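Local coordinates for ORF48 (Lactococcus phage TP901-1, PDB 3UH8), which probably serves as the upper baseplate protein of the phage, a structural component of the organelle used to adhere to its host, at residues A34-V37 against P42-F45. Sequence-based numbering, arbitrary orientation.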
loop_
_atom_site.group_PDB
_atom_site.type_symbol
_atom_site.label_atom_id
_atom_site.label_comp_id
_atom_site.label_asym_id
_atom_site.label_seq_id
_atom_site.Cartn_x
_atom_site.Cartn_y
_atom_site.Cartn_z
ATOM N N ALA A 34 -0.482 -3.561 -6.028
ATOM C CA ALA A 34 -1.687 -3.978 -5.315
ATOM C C ALA A 34 -2.985 -3.842 -6.099
ATOM O O ALA A 34 -3.232 -2.806 -6.715
ATOM C CB ALA A 34 -1.791 -3.257 -3.979
ATOM N N GLN A 35 -3.817 -4.900 -6.057
ATOM C CA GLN A 35 -5.147 -4.931 -6.668
ATOM C C GLN A 35 -6.148 -4.595 -5.549
ATOM O O GLN A 35 -6.256 -5.350 -4.581
ATOM C CB GLN A 35 -5.434 -6.315 -7.300
ATOM C CG GLN A 35 -6.893 -6.514 -7.712
ATOM C CD GLN A 35 -7.119 -6.295 -9.180
ATOM O OE1 GLN A 35 -6.831 -7.166 -10.008
ATOM N NE2 GLN A 35 -7.678 -5.148 -9.532
ATOM N N ILE A 36 -6.806 -3.427 -5.628
ATOM C CA ILE A 36 -7.790 -2.999 -4.642
ATOM C C ILE A 36 -9.107 -3.729 -4.916
ATOM O O ILE A 36 -9.561 -3.828 -6.058
ATOM C CB ILE A 36 -7.914 -1.461 -4.541
ATOM C CG1 ILE A 36 -6.523 -0.769 -4.467
ATOM C CG2 ILE A 36 -8.792 -1.032 -3.379
ATOM C CD1 ILE A 36 -5.465 -1.283 -3.362
ATOM N N VAL A 37 -9.646 -4.306 -3.855
ATOM C CA VAL A 37 -10.842 -5.124 -3.903
ATOM C C VAL A 37 -11.874 -4.704 -2.854
ATOM O O VAL A 37 -11.521 -4.301 -1.747
ATOM C CB VAL A 37 -10.437 -6.629 -3.887
ATOM C CG1 VAL A 37 -11.208 -7.451 -2.863
ATOM C CG2 VAL A 37 -10.545 -7.243 -5.279
ATOM N N PRO A 42 -12.799 -5.789 -8.086
ATOM C CA PRO A 42 -12.029 -4.530 -8.136
ATOM C C PRO A 42 -12.770 -3.282 -7.673
ATOM O O PRO A 42 -13.972 -3.142 -7.919
ATOM C CB PRO A 42 -11.604 -4.431 -9.600
ATOM C CG PRO A 42 -11.567 -5.834 -10.068
ATOM C CD PRO A 42 -12.702 -6.516 -9.369
ATOM N N LYS A 43 -12.044 -2.393 -6.979
ATOM C CA LYS A 43 -12.586 -1.147 -6.449
ATOM C C LYS A 43 -12.137 0.054 -7.257
ATOM O O LYS A 43 -10.935 0.320 -7.382
ATOM C CB LYS A 43 -12.247 -0.978 -4.955
ATOM C CG LYS A 43 -12.534 0.422 -4.414
ATOM C CD LYS A 43 -13.759 0.462 -3.537
ATOM C CE LYS A 43 -14.427 1.815 -3.542
ATOM N NZ LYS A 43 -15.388 1.962 -2.418
ATOM N N ASN A 44 -13.115 0.780 -7.798
ATOM C CA ASN A 44 -12.899 2.009 -8.543
ATOM C C ASN A 44 -12.558 3.105 -7.540
ATOM O O ASN A 44 -13.306 3.309 -6.573
ATOM C CB ASN A 44 -14.176 2.389 -9.311
ATOM C CG ASN A 44 -14.123 2.146 -10.795
ATOM O OD1 ASN A 44 -14.053 1.006 -11.267
ATOM N ND2 ASN A 44 -14.293 3.202 -11.561
ATOM N N PHE A 45 -11.434 3.800 -7.726
ATOM C CA PHE A 45 -11.074 4.907 -6.851
ATOM C C PHE A 45 -10.780 6.153 -7.685
ATOM O O PHE A 45 -9.880 6.936 -7.380
ATOM C CB PHE A 45 -9.993 4.538 -5.808
ATOM C CG PHE A 45 -8.727 3.897 -6.325
ATOM C CD1 PHE A 45 -7.627 4.673 -6.673
ATOM C CD2 PHE A 45 -8.605 2.516 -6.391
ATOM C CE1 PHE A 45 -6.441 4.076 -7.115
ATOM C CE2 PHE A 45 -7.421 1.921 -6.838
ATOM C CZ PHE A 45 -6.348 2.704 -7.198
#
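Backbone polar contacts between Ile-36 and the Pro-42–Lys-43 link converge on one carbonyl oxygen. Lys-43 N donates to Ile-36 O at 3.0 Å, with an N-H...O angle of 151°, approaching from above the carbonyl plane (52° out of it). This one hydrogen bond is supplemented by a weaker CA-H...O contact from Pro-42 CA to Ile-36 O at 3.3 Å. Val-37 and Pro-42 form an antiparallel non-hydrogen-bonded pair, their CA atoms 4.4 Å apart and their side chains diverging.

Apolar packing divides the branches of Ile-36. Its CG1, beside the backbone N (chi1 -47°), reaches Phe-45 CE2 at 3.7 Å, meeting the ring obliquely; CG2, anti to that N, lies 3.8 Å from Lys-43 CB. The Phe-45 ring also meets Phe-100 and touches Phe-112, which places it in the buried interior.

Polar side chains add little across the contact. Gln-35, bent at chi2, rests NE2 in van der Waals contact on Pro-42 CG at 4.0 Å. Lys-43 leads away to a salt bridge with Glu-38 and a cation-pi contact with Phe-112.

Together these contacts describe a short beta-hairpin at the end of strand 30-38, whose returning arm leaves the pairing after Pro-42 and tucks Phe-45 into the core of the immunoglobulin-like fold.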